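Local structure of dermonecrotic toxin (Pasteurella multocida, 2EBF) at residues V613-L618 against A634-D639; A644-S649 against G675-V680; T651-E656 against L736-R741; Q664-A669 against D702-E707; V722-T725 against L731-P734. The protein induces bone resorption and acts as a potent mitogen in infected hosts, its C-terminal region carrying a thiol protease-like catalytic triad. One frame throughout, in Å; residues are numbered along the deposited sequence.

Contact 1 of 5, residues V613-L618 against A634-D639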
# COMPACT_ATOMS: atom_id res chain seq x y z
N VAL A 613 -24.97 48.51 -2.79
CA VAL A 613 -24.29 49.80 -2.80
C VAL A 613 -23.10 49.82 -1.83
O VAL A 613 -22.00 50.27 -2.17
CB VAL A 613 -25.26 50.97 -2.47
CG1 VAL A 613 -24.49 52.28 -2.22
CG2 VAL A 613 -26.28 51.14 -3.58
N LYS A 614 -23.32 49.31 -0.62
CA LYS A 614 -22.27 49.31 0.38
C LYS A 614 -21.10 48.38 -0.00
O LYS A 614 -19.94 48.75 0.17
CB LYS A 614 -22.85 49.03 1.77
CG LYS A 614 -23.61 50.24 2.30
CD LYS A 614 -24.46 49.96 3.53
CE LYS A 614 -25.13 51.25 3.99
NZ LYS A 614 -25.95 51.10 5.24
N MET A 615 -21.42 47.21 -0.57
CA MET A 615 -20.39 46.31 -1.12
C MET A 615 -19.56 46.96 -2.20
O MET A 615 -18.35 46.76 -2.27
CB MET A 615 -20.99 45.05 -1.72
CG MET A 615 -21.24 43.96 -0.75
SD MET A 615 -19.79 43.45 0.20
CE MET A 615 -20.68 42.21 1.12
N ASN A 616 -20.22 47.70 -3.08
CA ASN A 616 -19.51 48.39 -4.13
C ASN A 616 -18.64 49.52 -3.63
O ASN A 616 -17.58 49.78 -4.19
CB ASN A 616 -20.47 48.83 -5.23
CG ASN A 616 -20.84 47.68 -6.14
OD1 ASN A 616 -20.17 47.43 -7.14
ND2 ASN A 616 -21.86 46.92 -5.75
N SER A 617 -19.07 50.18 -2.55
CA SER A 617 -18.25 51.20 -1.89
C SER A 617 -16.93 50.62 -1.38
O SER A 617 -15.95 51.34 -1.25
CB SER A 617 -18.99 51.81 -0.71
OG SER A 617 -20.04 52.66 -1.16
N LEU A 618 -16.93 49.32 -1.09
CA LEU A 618 -15.78 48.64 -0.50
C LEU A 618 -14.73 48.23 -1.53
O LEU A 618 -13.60 47.88 -1.17
CB LEU A 618 -16.24 47.40 0.26
CG LEU A 618 -17.09 47.67 1.50
CD1 LEU A 618 -17.52 46.36 2.11
CD2 LEU A 618 -16.33 48.53 2.51
N ALA A 634 -17.13 40.95 5.12
CA ALA A 634 -17.83 40.02 6.01
C ALA A 634 -18.92 40.73 6.84
O ALA A 634 -20.00 40.18 7.05
CB ALA A 634 -16.85 39.27 6.92
N ALA A 635 -18.64 41.94 7.28
CA ALA A 635 -19.59 42.73 8.07
C ALA A 635 -20.84 43.09 7.25
O ALA A 635 -21.97 42.98 7.74
CB ALA A 635 -18.91 43.99 8.61
N ARG A 636 -20.63 43.49 6.00
CA ARG A 636 -21.77 43.80 5.12
C ARG A 636 -22.58 42.54 4.79
O ARG A 636 -23.81 42.57 4.81
CB ARG A 636 -21.31 44.53 3.84
CG ARG A 636 -22.44 45.00 2.92
CD ARG A 636 -23.55 45.78 3.65
NE ARG A 636 -24.71 46.00 2.79
CZ ARG A 636 -25.94 46.26 3.23
NH1 ARG A 636 -26.20 46.33 4.53
NH2 ARG A 636 -26.93 46.44 2.36
N LEU A 637 -21.91 41.43 4.50
CA LEU A 637 -22.61 40.17 4.26
C LEU A 637 -23.53 39.80 5.43
O LEU A 637 -24.64 39.33 5.22
CB LEU A 637 -21.62 39.02 4.01
CG LEU A 637 -20.85 39.00 2.68
CD1 LEU A 637 -19.82 37.87 2.71
CD2 LEU A 637 -21.81 38.84 1.47
N LYS A 638 -23.05 40.04 6.65
CA LYS A 638 -23.83 39.81 7.87
C LYS A 638 -25.06 40.70 7.89
O LYS A 638 -26.18 40.22 8.07
CB LYS A 638 -22.96 40.07 9.10
CG LYS A 638 -23.62 39.71 10.43
CD LYS A 638 -22.77 40.19 11.58
CE LYS A 638 -23.42 39.89 12.92
NZ LYS A 638 -22.77 40.74 13.98
N ASP A 639 -24.84 42.01 7.70
CA ASP A 639 -25.94 42.97 7.65
C ASP A 639 -26.95 42.69 6.53
O ASP A 639 -28.12 43.05 6.65
CB ASP A 639 -25.41 44.40 7.52
CG ASP A 639 -24.66 44.87 8.76
OD1 ASP A 639 -24.62 44.12 9.76
OD2 ASP A 639 -24.10 45.99 8.73
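Arg636 is packed against both Met615 and Lys614, its aliphatic part meeting the thioether and its guanidinium meeting the lysine chain. The three side chains join two helices of the C3 domain, 613-617 and 629-639, whose local axes run antiparallel (179°) with a closest approach of 10.1 Å. Met615 reaches across with its tip: the chain bends at chi2 (-56°), which carries the terminal methyl between the base of the arginine and the neighbouring leucine. Its CE lies 3.6 Å from Arg636 CB. The same methyl also packs on a branch of the buried Leu637, with Met615 CE to Leu637 CD2 at 3.6 Å. Lys614 crosses the outer part of Arg636, its CB 3.7 Å from Arg636 NE. The two side chains meet at about a right angle, and Lys614 CD sits 3.9 Å above the plane of the Arg636 guanidinium, over its centre. Lys614 NZ runs on and remains 4.8 Å from Arg636 NH1. The polar end of Arg636 is engaged by Asp612, just ahead of helix 613-617, in a salt bridge through NH2. The contact is thus mainly van der Waals: methyl and methylene groups pack on each other and on one face of the guanidinium, while Asp612 probably offsets the two like charges that approach each other at the outer, more exposed margin.

Contact 2 of 5, residues A644-S649 against G675-V680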
# COMPACT_ATOMS: atom_id res chain seq x y z
N ALA A 644 -22.16 33.92 7.40
CA ALA A 644 -20.71 34.11 7.37
C ALA A 644 -19.95 32.84 7.03
O ALA A 644 -20.34 31.73 7.42
CB ALA A 644 -20.23 34.66 8.71
N GLY A 645 -18.89 32.99 6.25
CA GLY A 645 -17.95 31.90 6.00
C GLY A 645 -16.66 32.22 6.74
O GLY A 645 -16.47 33.33 7.23
N MET A 646 -15.76 31.23 6.81
CA MET A 646 -14.43 31.42 7.39
C MET A 646 -13.56 32.32 6.52
O MET A 646 -12.67 33.01 7.03
CB MET A 646 -13.71 30.08 7.49
CG MET A 646 -14.42 29.06 8.32
SD MET A 646 -13.50 27.52 8.38
CE MET A 646 -13.66 26.93 6.70
N GLY A 647 -13.83 32.30 5.22
CA GLY A 647 -13.02 33.04 4.26
C GLY A 647 -11.91 32.14 3.74
O GLY A 647 -11.89 30.94 4.01
N ALA A 648 -10.97 32.73 3.02
CA ALA A 648 -9.85 31.97 2.48
C ALA A 648 -8.69 32.92 2.17
O ALA A 648 -8.90 34.09 1.90
CB ALA A 648 -10.26 31.21 1.21
N SER A 649 -7.48 32.38 2.25
CA SER A 649 -6.28 33.13 1.90
C SER A 649 -5.39 32.26 1.03
O SER A 649 -5.35 31.04 1.16
CB SER A 649 -5.54 33.56 3.17
OG SER A 649 -6.39 34.31 4.00
N GLY A 675 -23.97 24.31 2.28
CA GLY A 675 -22.79 23.56 2.71
C GLY A 675 -21.44 24.04 2.18
O GLY A 675 -20.40 23.64 2.72
N LYS A 676 -21.45 24.87 1.14
CA LYS A 676 -20.21 25.38 0.51
C LYS A 676 -19.92 26.85 0.83
O LYS A 676 -20.83 27.62 1.13
CB LYS A 676 -20.25 25.19 -1.00
CG LYS A 676 -19.84 23.79 -1.46
CD LYS A 676 -19.84 23.68 -2.97
CE LYS A 676 -19.33 22.32 -3.40
NZ LYS A 676 -19.76 22.00 -4.79
N GLU A 677 -18.64 27.23 0.75
CA GLU A 677 -18.25 28.63 0.90
C GLU A 677 -18.02 29.29 -0.47
O GLU A 677 -17.43 28.69 -1.37
CB GLU A 677 -17.00 28.77 1.78
CG GLU A 677 -17.27 28.38 3.23
CD GLU A 677 -16.44 29.17 4.21
OE1 GLU A 677 -15.67 30.05 3.78
OE2 GLU A 677 -16.58 28.91 5.42
N PHE A 678 -18.50 30.52 -0.60
CA PHE A 678 -18.37 31.28 -1.84
C PHE A 678 -17.62 32.56 -1.55
O PHE A 678 -18.10 33.40 -0.79
CB PHE A 678 -19.75 31.61 -2.38
CG PHE A 678 -20.49 30.41 -2.90
CD1 PHE A 678 -20.41 30.07 -4.24
CD2 PHE A 678 -21.26 29.62 -2.05
CE1 PHE A 678 -21.08 28.97 -4.74
CE2 PHE A 678 -21.94 28.51 -2.53
CZ PHE A 678 -21.85 28.18 -3.88
N ALA A 679 -16.43 32.70 -2.13
CA ALA A 679 -15.64 33.92 -1.97
C ALA A 679 -16.43 35.14 -2.44
O ALA A 679 -17.11 35.08 -3.46
CB ALA A 679 -14.35 33.81 -2.75
N VAL A 680 -16.34 36.23 -1.68
CA VAL A 680 -16.86 37.54 -2.10
C VAL A 680 -15.66 38.49 -2.04
O VAL A 680 -15.33 39.06 -1.00
CB VAL A 680 -18.05 38.02 -1.23
CG1 VAL A 680 -18.49 39.44 -1.63
CG2 VAL A 680 -19.22 37.07 -1.37
O HOH W 1 -13.31 28.89 3.26
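Glu677 reaches with its carboxylate to the backbone of Met646 and Gly647, at an interruption of strand 643-656 in the antiparallel sheet of the C3 domain. The two oxygens divide the work. OE2 accepts the amide of Met646, with Met646 N to Glu677 OE2 at 2.8 Å and a nearly straight N-H...O angle of 166°; the donor arrives on the syn side but 22° out of the carboxylate plane. OE1 offers its syn lone pair to the next amide, Gly647 N lying 3.2 Å from Glu677 OE1 at an angle of 157°. One carboxylate therefore holds two successive N-H groups of the chain. A water extends the grip, donating both to Gly647 O (2.6 Å) and to Glu677 OE1 (2.7 Å), so that the carbonyl of Gly647 is tied to the acid as well.

Gly645, without a side chain, lets the acid come flush against the backbone: its CA is 3.3 Å from Glu677 OE2. The Met646 side chain crosses that of the acid at about a right angle; a bend at chi3 brings Met646 CE over Glu677 OE2 (3.8 Å), while Met646 CG lies nearer the carboxylate plane, beside the same oxygen (3.6 Å). In the next shell, the base of the acid is anchored by a backbone bond between Glu677 and Val701, at the start of helix 701-711. Strand 660-673 lies between the two strands of this contact and sends Ser670 OG to bond Glu677 OE1, which thus has three partners: an amide, a water and a hydroxyl.

Contact 3 of 5, residues T651-E656 against L736-R741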
# COMPACT_ATOMS: atom_id res chain seq x y z
N THR A 651 -1.32 32.26 -0.73
CA THR A 651 0.01 32.87 -0.73
C THR A 651 0.93 32.07 -1.66
O THR A 651 0.74 30.88 -1.85
CB THR A 651 0.60 32.97 0.69
OG1 THR A 651 1.85 33.66 0.66
CG2 THR A 651 0.77 31.59 1.34
N TRP A 652 1.92 32.74 -2.25
CA TRP A 652 2.74 32.11 -3.27
C TRP A 652 4.09 32.81 -3.37
O TRP A 652 4.32 33.81 -2.69
CB TRP A 652 2.02 32.10 -4.64
CG TRP A 652 1.77 33.47 -5.23
CD1 TRP A 652 2.62 34.19 -6.04
CD2 TRP A 652 0.60 34.28 -5.05
NE1 TRP A 652 2.05 35.40 -6.36
CE2 TRP A 652 0.81 35.48 -5.78
CE3 TRP A 652 -0.60 34.12 -4.34
CZ2 TRP A 652 -0.13 36.51 -5.81
CZ3 TRP A 652 -1.55 35.15 -4.38
CH2 TRP A 652 -1.31 36.33 -5.11
N TRP A 653 4.96 32.27 -4.21
CA TRP A 653 6.28 32.86 -4.41
C TRP A 653 6.32 33.58 -5.73
O TRP A 653 5.66 33.18 -6.71
CB TRP A 653 7.39 31.79 -4.38
CG TRP A 653 7.37 30.93 -3.16
CD1 TRP A 653 7.01 29.62 -3.10
CD2 TRP A 653 7.71 31.32 -1.81
NE1 TRP A 653 7.10 29.16 -1.81
CE2 TRP A 653 7.53 30.18 -1.00
CE3 TRP A 653 8.17 32.51 -1.22
CZ2 TRP A 653 7.79 30.18 0.38
CZ3 TRP A 653 8.42 32.52 0.17
CH2 TRP A 653 8.21 31.36 0.95
N ARG A 654 7.10 34.65 -5.77
CA ARG A 654 7.26 35.43 -6.99
C ARG A 654 8.74 35.74 -7.22
O ARG A 654 9.44 36.17 -6.30
CB ARG A 654 6.47 36.74 -6.90
CG ARG A 654 6.41 37.53 -8.22
CD ARG A 654 6.75 38.98 -7.96
NE ARG A 654 5.57 39.79 -7.76
CZ ARG A 654 5.56 40.99 -7.19
NH1 ARG A 654 6.67 41.55 -6.71
NH2 ARG A 654 4.41 41.64 -7.07
N ARG A 655 9.21 35.50 -8.44
CA ARG A 655 10.60 35.81 -8.79
C ARG A 655 10.86 37.30 -8.62
O ARG A 655 10.05 38.13 -9.06
CB ARG A 655 10.91 35.36 -10.23
CG ARG A 655 12.26 35.82 -10.81
CD ARG A 655 13.44 35.33 -9.98
NE ARG A 655 14.67 35.12 -10.75
CZ ARG A 655 15.53 36.07 -11.12
NH1 ARG A 655 15.30 37.35 -10.85
NH2 ARG A 655 16.62 35.74 -11.81
N GLU A 656 11.94 37.63 -7.93
CA GLU A 656 12.39 39.02 -7.77
C GLU A 656 13.79 39.18 -8.36
O GLU A 656 14.49 38.20 -8.57
CB GLU A 656 12.42 39.44 -6.29
CG GLU A 656 11.05 39.45 -5.58
CD GLU A 656 10.04 40.45 -6.16
OE1 GLU A 656 8.83 40.24 -5.92
OE2 GLU A 656 10.43 41.43 -6.84
N LEU A 736 7.90 26.68 3.93
CA LEU A 736 9.24 27.13 3.52
C LEU A 736 10.01 26.15 2.64
O LEU A 736 10.84 26.57 1.83
CB LEU A 736 10.05 27.57 4.74
CG LEU A 736 9.52 28.81 5.48
CD1 LEU A 736 10.43 29.15 6.65
CD2 LEU A 736 9.30 30.03 4.54
N PHE A 737 9.73 24.85 2.78
CA PHE A 737 10.37 23.85 1.90
C PHE A 737 9.98 24.05 0.43
O PHE A 737 10.66 23.52 -0.46
CB PHE A 737 10.08 22.41 2.37
CG PHE A 737 8.78 21.84 1.85
CD1 PHE A 737 8.75 21.07 0.68
CD2 PHE A 737 7.60 22.06 2.54
CE1 PHE A 737 7.54 20.53 0.21
CE2 PHE A 737 6.39 21.54 2.09
CZ PHE A 737 6.36 20.77 0.93
N THR A 738 8.93 24.83 0.17
CA THR A 738 8.49 25.12 -1.20
C THR A 738 9.09 26.39 -1.80
O THR A 738 8.90 26.65 -2.99
CB THR A 738 6.94 25.19 -1.34
OG1 THR A 738 6.45 26.37 -0.69
CG2 THR A 738 6.26 23.94 -0.76
N LYS A 739 9.79 27.21 -1.01
CA LYS A 739 10.50 28.34 -1.60
C LYS A 739 11.51 27.79 -2.62
O LYS A 739 12.32 26.93 -2.29
CB LYS A 739 11.17 29.24 -0.53
CG LYS A 739 11.87 30.46 -1.14
CD LYS A 739 12.06 31.58 -0.14
CE LYS A 739 12.91 32.69 -0.75
NZ LYS A 739 13.21 33.78 0.23
N PRO A 740 11.40 28.24 -3.89
CA PRO A 740 12.21 27.63 -4.95
C PRO A 740 13.71 27.63 -4.68
O PRO A 740 14.27 28.64 -4.27
CB PRO A 740 11.85 28.48 -6.18
CG PRO A 740 10.44 28.91 -5.90
CD PRO A 740 10.48 29.25 -4.43
N ARG A 741 14.33 26.48 -4.92
CA ARG A 741 15.74 26.28 -4.63
C ARG A 741 16.48 25.81 -5.86
O ARG A 741 15.93 25.05 -6.67
CB ARG A 741 15.92 25.20 -3.58
CG ARG A 741 15.70 25.63 -2.17
CD ARG A 741 15.87 24.42 -1.26
NE ARG A 741 14.63 23.66 -1.11
CZ ARG A 741 14.46 22.66 -0.25
NH1 ARG A 741 15.48 22.24 0.51
NH2 ARG A 741 13.27 22.06 -0.17
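A C-terminal tail packed on a sheet strand is the theme here: past helix 726-730 the chain makes a short 3-10 turn at 736-738 and then runs extended, passing over one face and along one edge of the indole of Trp653, from strand 643-656 of the antiparallel sheet in the C3 domain. Trp653 points toward the tail, and its CG stands anti to the carbonyl carbon (chi1 -53°), which puts the ring's N-H edge at the turn and one face under the residues that follow. The pyrrole N-H is directed at the threonine hydroxyl: Trp653 NE1 donates to Thr738 OG1 at 3.1 Å in an almost linear bond (174°), with the oxygen only 1° out of the ring plane. That hydroxyl is also bonded to Pro735 O, so a backbone carbonyl at the entry to the turn helps to position the acceptor.

At the edge of the ring, Leu736 CD2 touches Trp653 CH2 at 4.0 Å. One face of the indole is roofed by Lys739 and Pro740. Lys739 CA stands 3.7 Å from the centroid of the five-membered ring of Trp653 in a CH-pi contact, and Pro740 CD makes a second on the same face at 4.0 Å from that centroid. The buried tryptophan is thus held by a polar bond at its edge and by aliphatic C-H groups above it. The lysine chain then travels on across the benzo part, beginning with Lys739 CB at 3.6 Å from Trp653 CZ2 and continuing to Lys739 CD, 3.8 Å from Trp653 CZ3.

Contact 4 of 5, residues Q664-A669 against D702-E707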
# COMPACT_ATOMS: atom_id res chain seq x y z
N GLN A 664 3.89 36.55 -1.93
CA GLN A 664 2.79 37.43 -2.33
C GLN A 664 1.52 36.74 -1.85
O GLN A 664 1.46 35.52 -1.82
CB GLN A 664 2.74 37.58 -3.86
CG GLN A 664 4.02 38.16 -4.52
CD GLN A 664 4.32 39.61 -4.10
OE1 GLN A 664 5.47 39.95 -3.79
NE2 GLN A 664 3.30 40.45 -4.11
N MET A 665 0.51 37.52 -1.46
CA MET A 665 -0.70 36.91 -0.92
C MET A 665 -1.99 37.65 -1.25
O MET A 665 -1.99 38.79 -1.76
CB MET A 665 -0.57 36.68 0.60
CG MET A 665 -0.81 37.92 1.48
SD MET A 665 0.21 39.38 1.15
CE MET A 665 1.83 38.74 1.54
N HIS A 666 -3.11 36.99 -0.98
CA HIS A 666 -4.42 37.59 -1.18
C HIS A 666 -5.37 36.88 -0.23
O HIS A 666 -5.09 35.77 0.23
CB HIS A 666 -4.88 37.41 -2.63
CG HIS A 666 -6.16 38.13 -2.95
ND1 HIS A 666 -6.49 39.36 -2.42
CD2 HIS A 666 -7.18 37.80 -3.79
CE1 HIS A 666 -7.65 39.75 -2.90
NE2 HIS A 666 -8.10 38.81 -3.72
N THR A 667 -6.50 37.53 0.06
CA THR A 667 -7.46 36.99 1.02
C THR A 667 -8.86 37.45 0.65
O THR A 667 -9.04 38.46 -0.05
CB THR A 667 -7.05 37.42 2.48
OG1 THR A 667 -7.73 36.60 3.45
CG2 THR A 667 -7.35 38.91 2.73
N THR A 668 -9.87 36.71 1.10
CA THR A 668 -11.25 37.06 0.80
C THR A 668 -12.16 36.61 1.95
O THR A 668 -11.91 35.58 2.59
CB THR A 668 -11.71 36.40 -0.55
OG1 THR A 668 -13.02 36.87 -0.91
CG2 THR A 668 -11.75 34.88 -0.44
N ALA A 669 -13.19 37.40 2.21
CA ALA A 669 -14.36 36.96 2.96
C ALA A 669 -15.18 36.00 2.10
O ALA A 669 -14.94 35.87 0.89
CB ALA A 669 -15.20 38.15 3.36
N ASP A 702 -12.48 27.17 -3.71
CA ASP A 702 -11.44 26.46 -4.47
C ASP A 702 -11.22 27.04 -5.87
O ASP A 702 -10.08 27.11 -6.35
CB ASP A 702 -11.74 24.97 -4.56
CG ASP A 702 -11.72 24.29 -3.21
OD1 ASP A 702 -11.08 24.82 -2.26
OD2 ASP A 702 -12.34 23.22 -3.09
N ASP A 703 -12.31 27.42 -6.52
CA ASP A 703 -12.25 28.05 -7.84
C ASP A 703 -11.65 29.45 -7.74
O ASP A 703 -10.87 29.87 -8.60
CB ASP A 703 -13.63 28.09 -8.46
CG ASP A 703 -14.18 26.70 -8.70
OD1 ASP A 703 -13.45 25.87 -9.28
OD2 ASP A 703 -15.31 26.42 -8.27
N TRP A 704 -12.01 30.16 -6.68
CA TRP A 704 -11.38 31.45 -6.37
C TRP A 704 -9.86 31.30 -6.24
O TRP A 704 -9.12 32.04 -6.89
CB TRP A 704 -11.98 32.06 -5.10
CG TRP A 704 -11.23 33.28 -4.58
CD1 TRP A 704 -11.40 34.57 -4.98
CD2 TRP A 704 -10.22 33.30 -3.56
NE1 TRP A 704 -10.55 35.39 -4.29
CE2 TRP A 704 -9.82 34.64 -3.41
CE3 TRP A 704 -9.61 32.31 -2.77
CZ2 TRP A 704 -8.83 35.03 -2.49
CZ3 TRP A 704 -8.62 32.70 -1.85
CH2 TRP A 704 -8.24 34.05 -1.73
N ALA A 705 -9.41 30.36 -5.41
CA ALA A 705 -7.97 30.15 -5.20
C ALA A 705 -7.26 29.87 -6.51
O ALA A 705 -6.20 30.47 -6.80
CB ALA A 705 -7.72 29.01 -4.21
N LEU A 706 -7.84 28.99 -7.32
CA LEU A 706 -7.26 28.62 -8.60
C LEU A 706 -7.17 29.84 -9.52
O LEU A 706 -6.13 30.06 -10.15
CB LEU A 706 -8.09 27.49 -9.25
CG LEU A 706 -7.58 26.84 -10.54
CD1 LEU A 706 -8.26 25.50 -10.82
CD2 LEU A 706 -7.87 27.73 -11.67
N GLU A 707 -8.24 30.62 -9.59
CA GLU A 707 -8.24 31.82 -10.43
C GLU A 707 -7.15 32.81 -10.03
O GLU A 707 -6.42 33.32 -10.88
CB GLU A 707 -9.60 32.51 -10.44
CG GLU A 707 -9.53 33.93 -11.00
CD GLU A 707 -10.84 34.47 -11.54
OE1 GLU A 707 -11.80 33.70 -11.75
OE2 GLU A 707 -10.88 35.69 -11.78
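Trp704, on helix 701-711, lays its indole against Thr668 and His666 of strand 660-673, and it alone among residues 702-707 touches this part of the strand. Its CG is anti to the backbone nitrogen (chi1 170°), which sends the ring off the helix toward the sheet. Thr668 approaches from the opposite direction and seats its methyl on one face: CG2 is 3.6 Å from the centroid of the six-membered ring of Trp704, a CH-pi contact nearly along the ring normal. The other branch of the threonine is turned to the backbone, Thr668 OG1 donating to Ala669 O at 2.8 Å. At the CZ2 corner His666 CD2 comes obliquely to 3.5 Å from Trp704 CZ2, the two ring planes inclined at 37°.

Here the helix packs on the antiparallel sheet of the C3 domain, running roughly antiparallel to this strand (153°). His666 NE2 and Trp704 NE1 both bond Asp681 OD2, a pairing consistent with the His-Asp part of the thiol protease-like triad, in which Cys626 would probably be the thiol, although here Cys626 is joined to Cys620 in a disulfide. The indole also packs on Ala648 and Ile650 of strand 643-656 and on Ala679 of strand 676-681.

Contact 5 of 5, residues V722-T725 against L731-P734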
# COMPACT_ATOMS: atom_id res chain seq x y z
N VAL A 722 -9.15 30.40 5.83
CA VAL A 722 -9.55 31.47 6.73
C VAL A 722 -9.09 32.80 6.13
O VAL A 722 -8.01 32.87 5.56
CB VAL A 722 -8.83 31.36 8.08
CG1 VAL A 722 -9.58 32.16 9.14
CG2 VAL A 722 -8.74 29.92 8.48
N SER A 723 -9.89 33.84 6.28
CA SER A 723 -9.48 35.19 5.85
C SER A 723 -8.50 35.78 6.85
O SER A 723 -8.50 35.41 8.03
CB SER A 723 -10.72 36.09 5.69
OG SER A 723 -11.36 36.30 6.95
N LYS A 724 -7.65 36.69 6.39
CA LYS A 724 -6.56 37.22 7.21
C LYS A 724 -6.47 38.72 7.04
O LYS A 724 -6.81 39.25 5.99
CB LYS A 724 -5.23 36.58 6.81
CG LYS A 724 -5.09 35.11 7.17
CD LYS A 724 -3.95 34.50 6.36
CE LYS A 724 -3.96 32.98 6.40
NZ LYS A 724 -3.56 32.50 7.75
N THR A 725 -6.00 39.40 8.08
CA THR A 725 -5.75 40.82 7.99
C THR A 725 -4.51 41.19 8.83
O THR A 725 -4.04 40.38 9.64
CB THR A 725 -7.01 41.63 8.44
OG1 THR A 725 -6.92 42.97 7.94
CG2 THR A 725 -7.13 41.63 9.96
N LEU A 731 2.52 38.66 6.42
CA LEU A 731 3.60 37.68 6.55
C LEU A 731 3.15 36.24 6.28
O LEU A 731 3.90 35.29 6.54
CB LEU A 731 4.28 37.83 7.92
CG LEU A 731 5.15 39.09 8.07
CD1 LEU A 731 5.63 39.26 9.51
CD2 LEU A 731 6.34 39.02 7.12
N PHE A 732 1.94 36.08 5.74
CA PHE A 732 1.42 34.77 5.31
C PHE A 732 2.18 34.28 4.08
O PHE A 732 2.12 34.89 3.01
CB PHE A 732 -0.09 34.84 5.03
CG PHE A 732 -0.69 33.53 4.56
CD1 PHE A 732 -0.40 32.31 5.21
CD2 PHE A 732 -1.59 33.51 3.50
CE1 PHE A 732 -0.97 31.11 4.79
CE2 PHE A 732 -2.16 32.32 3.07
CZ PHE A 732 -1.86 31.10 3.72
N MET A 733 2.91 33.18 4.25
CA MET A 733 3.74 32.63 3.17
C MET A 733 3.62 31.13 3.07
O MET A 733 3.21 30.48 4.04
CB MET A 733 5.21 33.10 3.28
CG MET A 733 5.90 32.86 4.61
SD MET A 733 7.55 33.66 4.68
CE MET A 733 7.16 35.37 5.02
N PRO A 734 3.92 30.55 1.88
CA PRO A 734 3.81 29.11 1.72
C PRO A 734 4.78 28.37 2.65
O PRO A 734 5.72 29.01 3.18
CB PRO A 734 4.22 28.88 0.26
CG PRO A 734 3.96 30.21 -0.44
CD PRO A 734 4.35 31.21 0.63
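Lys724 NZ is engaged by two groups, through a salt bridge to Glu720 OE2 and a cation-pi contact with the ring of Phe732. The ammonium nitrogen stands 4.3 Å from the centroid of the Phe732 ring, 19° off the ring normal. The carbon before it is closer and better centred: Lys724 CE lies 3.6 Å from that centroid and only 3° off the normal, a CH-pi contact that places the methylene squarely over the middle of the face. Lys724 CD follows toward the base of the ring, 3.8 Å from Phe732 CG. The lysine meets the phenylalanine at about a right angle, and a bend at its last torsion (chi4 -71°) turns NZ across the face while CE stays at the centre. Both partners point toward each other from loops without regular structure, and the aromatic ring is buried. The positive charge would be steadied jointly by the carboxylate and the ring's electrons. The backbone of Lys724 is fixed as well, its N bonded to Thr667 OG1, and the adjacent Thr725 OG1 bonds Asp627 O, part of the pocket that holds the bound phosphonate. In the fold, the pair bridges the entry and exit of the short helix 726-730, just after strand 717-720, and rests on strand 643-656, where Ser649 touches both side chains, with Phe718 packing on Phe732 from strand 717-720.

From the N terminus, contact 1 comes first and closes a short loop, holding Cys626 and the phosphonate pocket, before any other contact opens. Contact 2 then starts on strand 643-656 and ends on strand 676-681. Before it closes, contacts 3 and 4 have begun, so it crosses both. Contact 3 spans the longest stretch, from that same strand to the C-terminal tail, and encloses contacts 4 and 5, which follow one another. Contact 4 joins strand 660-673 to helix 701-711; contact 5 closes the brief excursion through helix 726-730. Ala634 packing on Ala669 links contact 1 to contact 4, while Thr667, Ser649 and Thr651 bond contacts 2 to 5 together between the sheet and the loops around helix 726-730.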